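Local atomic coordinates of deoxycytidylate deaminase (Cyanophage S-TIM5, PDB entry 4P9E), a protein that probably deaminates dCMP to dUMP, using a zinc ion bound in its active site. Residues I105-R116 with L128-M138. Numbering follows the deposited sequence.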
loop_
_atom_site.group_PDB
_atom_site.type_symbol
_atom_site.label_atom_id
_atom_site.label_comp_id
_atom_site.label_asym_id
_atom_site.label_seq_id
_atom_site.Cartn_x
_atom_site.Cartn_y
_atom_site.Cartn_z
ATOM N N ILE A 105 3.016 7.249 -20.113
ATOM C CA ILE A 105 3.486 8.246 -19.178
ATOM C C ILE A 105 2.376 9.261 -18.868
ATOM O O ILE A 105 2.140 9.592 -17.704
ATOM C CB ILE A 105 4.734 8.932 -19.750
ATOM C CG1 ILE A 105 5.855 7.912 -19.900
ATOM C CG2 ILE A 105 5.193 10.078 -18.885
ATOM C CD1 ILE A 105 6.966 8.360 -20.812
ATOM N N ALA A 106 1.678 9.739 -19.896
ATOM C CA ALA A 106 0.631 10.743 -19.677
ATOM C C ALA A 106 -0.565 10.164 -18.938
ATOM O O ALA A 106 -1.113 10.775 -18.012
ATOM C CB ALA A 106 0.186 11.342 -20.981
ATOM N N GLN A 107 -0.976 8.979 -19.365
ATOM C CA GLN A 107 -2.087 8.295 -18.748
ATOM C C GLN A 107 -1.758 7.871 -17.307
ATOM O O GLN A 107 -2.654 7.690 -16.479
ATOM C CB GLN A 107 -2.480 7.092 -19.599
ATOM C CG GLN A 107 -3.871 6.568 -19.327
ATOM C CD GLN A 107 -4.968 7.468 -19.867
ATOM O OE1 GLN A 107 -5.180 8.573 -19.374
ATOM N NE2 GLN A 107 -5.685 6.989 -20.877
ATOM N N ALA A 108 -0.469 7.740 -17.003
ATOM C CA ALA A 108 -0.025 7.312 -15.678
ATOM C C ALA A 108 -0.043 8.437 -14.649
ATOM O O ALA A 108 0.148 8.207 -13.460
ATOM C CB ALA A 108 1.361 6.699 -15.765
ATOM N N GLY A 109 -0.271 9.654 -15.117
ATOM C CA GLY A 109 -0.272 10.815 -14.252
ATOM C C GLY A 109 1.125 11.286 -13.909
ATOM O O GLY A 109 1.333 11.936 -12.882
ATOM N N VAL A 110 2.092 10.931 -14.747
ATOM C CA VAL A 110 3.442 11.444 -14.586
ATOM C C VAL A 110 3.384 12.957 -14.767
ATOM O O VAL A 110 2.863 13.456 -15.750
ATOM C CB VAL A 110 4.415 10.780 -15.557
ATOM C CG1 VAL A 110 5.734 11.515 -15.619
ATOM C CG2 VAL A 110 4.641 9.337 -15.138
ATOM N N LYS A 111 3.884 13.677 -13.774
ATOM C CA LYS A 111 3.757 15.118 -13.708
ATOM C C LYS A 111 4.665 15.787 -14.746
ATOM O O LYS A 111 4.244 16.667 -15.500
ATOM C CB LYS A 111 4.122 15.563 -12.293
ATOM C CG LYS A 111 4.083 17.050 -12.052
ATOM C CD LYS A 111 4.277 17.356 -10.574
ATOM C CE LYS A 111 5.563 16.727 -10.029
ATOM N NZ LYS A 111 5.687 16.846 -8.534
ATOM N N LYS A 112 5.917 15.345 -14.784
ATOM C CA LYS A 112 6.897 15.934 -15.666
ATOM C C LYS A 112 7.961 14.911 -16.074
ATOM O O LYS A 112 8.304 14.021 -15.307
ATOM C CB LYS A 112 7.538 17.136 -14.970
ATOM C CG LYS A 112 8.731 17.727 -15.680
ATOM C CD LYS A 112 9.348 18.793 -14.821
ATOM C CE LYS A 112 10.283 19.698 -15.605
ATOM N NZ LYS A 112 10.917 20.633 -14.654
ATOM N N VAL A 113 8.465 15.047 -17.293
ATOM C CA VAL A 113 9.600 14.265 -17.768
ATOM C C VAL A 113 10.863 15.137 -18.000
ATOM O O VAL A 113 10.816 16.131 -18.716
ATOM C CB VAL A 113 9.251 13.498 -19.078
ATOM C CG1 VAL A 113 10.466 12.727 -19.595
ATOM C CG2 VAL A 113 8.063 12.558 -18.869
ATOM N N TYR A 114 11.975 14.759 -17.374
ATOM C CA TYR A 114 13.291 15.335 -17.647
ATOM C C TYR A 114 14.078 14.380 -18.552
ATOM O O TYR A 114 14.197 13.192 -18.244
ATOM C CB TYR A 114 14.087 15.516 -16.352
ATOM C CG TYR A 114 13.497 16.440 -15.315
ATOM C CD1 TYR A 114 13.947 17.740 -15.182
ATOM C CD2 TYR A 114 12.511 15.998 -14.431
ATOM C CE1 TYR A 114 13.412 18.593 -14.214
ATOM C CE2 TYR A 114 11.967 16.843 -13.461
ATOM C CZ TYR A 114 12.426 18.133 -13.359
ATOM O OH TYR A 114 11.896 18.972 -12.409
ATOM N N TYR A 115 14.612 14.883 -19.660
ATOM C CA TYR A 115 15.501 14.072 -20.509
ATOM C C TYR A 115 16.837 14.740 -20.810
ATOM O O TYR A 115 16.953 15.973 -20.795
ATOM C CB TYR A 115 14.830 13.680 -21.816
ATOM C CG TYR A 115 14.601 14.835 -22.754
ATOM C CD1 TYR A 115 15.518 15.130 -23.754
ATOM C CD2 TYR A 115 13.461 15.624 -22.656
ATOM C CE1 TYR A 115 15.315 16.175 -24.625
ATOM C CE2 TYR A 115 13.255 16.681 -23.518
ATOM C CZ TYR A 115 14.185 16.952 -24.508
ATOM O OH TYR A 115 13.989 18.007 -25.381
ATOM N N ARG A 116 17.880 13.936 -20.973
ATOM C CA ARG A 116 19.172 14.464 -21.387
ATOM C C ARG A 116 19.347 14.564 -22.892
ATOM O O ARG A 116 19.916 15.522 -23.388
ATOM C CB ARG A 116 20.314 13.653 -20.791
ATOM C CG ARG A 116 21.665 14.302 -20.973
ATOM C CD ARG A 116 22.486 14.226 -19.714
ATOM N NE ARG A 116 22.342 15.417 -18.892
ATOM C CZ ARG A 116 22.779 15.513 -17.646
ATOM N NH1 ARG A 116 23.388 14.487 -17.079
ATOM N NH2 ARG A 116 22.608 16.632 -16.968
ATOM N N LEU A 128 3.287 14.623 -25.107
ATOM C CA LEU A 128 3.364 14.773 -23.663
ATOM C C LEU A 128 2.874 16.169 -23.265
ATOM O O LEU A 128 2.193 16.341 -22.248
ATOM C CB LEU A 128 4.798 14.552 -23.171
ATOM C CG LEU A 128 5.408 13.144 -23.140
ATOM C CD1 LEU A 128 6.913 13.224 -23.180
ATOM C CD2 LEU A 128 4.996 12.370 -21.904
ATOM N N GLN A 129 3.199 17.161 -24.085
ATOM C CA GLN A 129 2.863 18.536 -23.744
ATOM C C GLN A 129 1.405 18.836 -24.020
ATOM O O GLN A 129 0.733 19.505 -23.223
ATOM C CB GLN A 129 3.802 19.514 -24.440
ATOM C CG GLN A 129 5.134 19.612 -23.703
ATOM C CD GLN A 129 6.059 20.686 -24.245
ATOM O OE1 GLN A 129 6.625 21.473 -23.478
ATOM N NE2 GLN A 129 6.233 20.716 -25.565
ATOM N N GLN A 130 0.920 18.312 -25.142
ATOM C CA GLN A 130 -0.501 18.346 -25.463
ATOM C C GLN A 130 -1.298 17.817 -24.290
ATOM O O GLN A 130 -2.302 18.409 -23.888
ATOM C CB GLN A 130 -0.803 17.466 -26.675
ATOM C CG GLN A 130 -0.373 18.021 -28.020
ATOM C CD GLN A 130 -0.829 17.123 -29.163
ATOM O OE1 GLN A 130 -1.895 16.504 -29.091
ATOM N NE2 GLN A 130 -0.015 17.035 -30.216
ATOM N N LEU A 131 -0.817 16.705 -23.731
ATOM C CA LEU A 131 -1.528 15.973 -22.683
ATOM C C LEU A 131 -1.283 16.482 -21.264
ATOM O O LEU A 131 -1.785 15.899 -20.306
ATOM C CB LEU A 131 -1.212 14.477 -22.775
ATOM C CG LEU A 131 -1.770 13.805 -24.029
ATOM C CD1 LEU A 131 -1.349 12.350 -24.126
ATOM C CD2 LEU A 131 -3.281 13.930 -24.053
ATOM N N GLY A 132 -0.516 17.560 -21.123
ATOM C CA GLY A 132 -0.384 18.208 -19.828
ATOM C C GLY A 132 0.766 17.741 -18.964
ATOM O O GLY A 132 0.889 18.149 -17.813
ATOM N N VAL A 133 1.612 16.883 -19.518
ATOM C CA VAL A 133 2.855 16.524 -18.873
ATOM C C VAL A 133 3.867 17.622 -19.189
ATOM O O VAL A 133 3.992 18.034 -20.332
ATOM C CB VAL A 133 3.386 15.158 -19.400
ATOM C CG1 VAL A 133 4.594 14.709 -18.623
ATOM C CG2 VAL A 133 2.299 14.101 -19.335
ATOM N N GLU A 134 4.574 18.099 -18.176
ATOM C CA GLU A 134 5.667 19.033 -18.383
ATOM C C GLU A 134 6.924 18.325 -18.867
ATOM O O GLU A 134 7.130 17.137 -18.591
ATOM C CB GLU A 134 5.945 19.819 -17.110
ATOM C CG GLU A 134 4.691 20.489 -16.583
ATOM C CD GLU A 134 4.055 21.482 -17.570
ATOM O OE1 GLU A 134 2.819 21.668 -17.502
ATOM O OE2 GLU A 134 4.783 22.080 -18.401
ATOM N N VAL A 135 7.751 19.063 -19.607
ATOM C CA VAL A 135 8.970 18.531 -20.213
ATOM C C VAL A 135 10.139 19.494 -20.068
ATOM O O VAL A 135 9.981 20.680 -20.292
ATOM C CB VAL A 135 8.777 18.263 -21.719
ATOM C CG1 VAL A 135 10.014 17.598 -22.297
ATOM C CG2 VAL A 135 7.535 17.408 -21.970
ATOM N N GLU A 136 11.308 18.978 -19.698
ATOM C CA GLU A 136 12.524 19.781 -19.598
ATOM C C GLU A 136 13.791 18.998 -19.983
ATOM O O GLU A 136 14.048 17.925 -19.462
ATOM C CB GLU A 136 12.678 20.382 -18.190
ATOM C CG GLU A 136 13.946 21.219 -17.980
ATOM C CD GLU A 136 14.155 21.667 -16.531
ATOM O OE1 GLU A 136 13.213 21.549 -15.720
ATOM O OE2 GLU A 136 15.271 22.138 -16.196
ATOM N N LYS A 137 14.574 19.560 -20.897
ATOM C CA LYS A 137 15.858 19.010 -21.300
ATOM C C LYS A 137 16.971 19.542 -20.383
ATOM O O LYS A 137 16.970 20.711 -20.039
ATOM C CB LYS A 137 16.085 19.360 -22.778
ATOM C CG LYS A 137 17.513 19.420 -23.262
ATOM C CD LYS A 137 18.107 18.065 -23.536
ATOM C CE LYS A 137 19.144 18.175 -24.637
ATOM N NZ LYS A 137 18.477 18.364 -25.958
ATOM N N MET A 138 17.899 18.677 -19.968
ATOM C CA MET A 138 18.920 19.066 -18.990
ATOM C C MET A 138 20.274 18.405 -19.200
ATOM O O MET A 138 20.544 17.849 -20.261
ATOM C CB MET A 138 18.441 18.769 -17.575
ATOM C CG MET A 138 18.140 17.307 -17.314
ATOM S SD MET A 138 17.917 16.937 -15.567
ATOM C CE MET A 138 19.572 17.187 -14.964
ATOM O OXT MET A 138 21.125 18.415 -18.310
#
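Strands 112-115 and 134-137, the last two in the chain, pair in parallel at one end of the deaminase sheet, with Lys112 level with Glu134 and Tyr115 with Lys137. The backbone ladder runs from Glu134 N to Lys111 O through Val113 N to Glu134 O (2.8 Å) to Met138 N on Tyr115 O. Helix 123-130 links the strands as a beta-alpha-beta crossover. On the sheet face that carries Val113 and Tyr115, Val113 CG2 meets Val133 CG1, and Leu128 CD2 reaches Ile105 CG2 at 3.8 Å; branched aliphatic side chains fill this buried seam, in which Ile105 also packs near the zinc ligand Cys101. Small Ala106 lets Leu131 CD1 approach its CB to 3.6 Å. Each helix stops in a Schellman motif at a glycine, Gly109 or Gly132, which readily adopts the positive phi required. Further along, Lys137 CB lies over one face of the Tyr115 ring, 4.0 Å from its centroid, in a CH-pi contact, and Val135 CG1 meets CE2 at the ring edge; lysine offers the ring its aliphatic part.

The opposite face, toward helix 6-20, is more polar. With CG anti to the backbone N (chi1 171°), the long, extended Lys112 passes CE over one face of the Tyr114 ring, near the rim, and still brings NZ to Glu136 OE1, a 2.7 Å salt bridge. Met138 SD lies obliquely beside that ring, a Met-aromatic contact. OXT of the C-terminal carboxylate lies in the Arg116 guanidinium plane, 2.7 Å from NH2, which also pairs with Glu10, while NH1 pairs with Glu17.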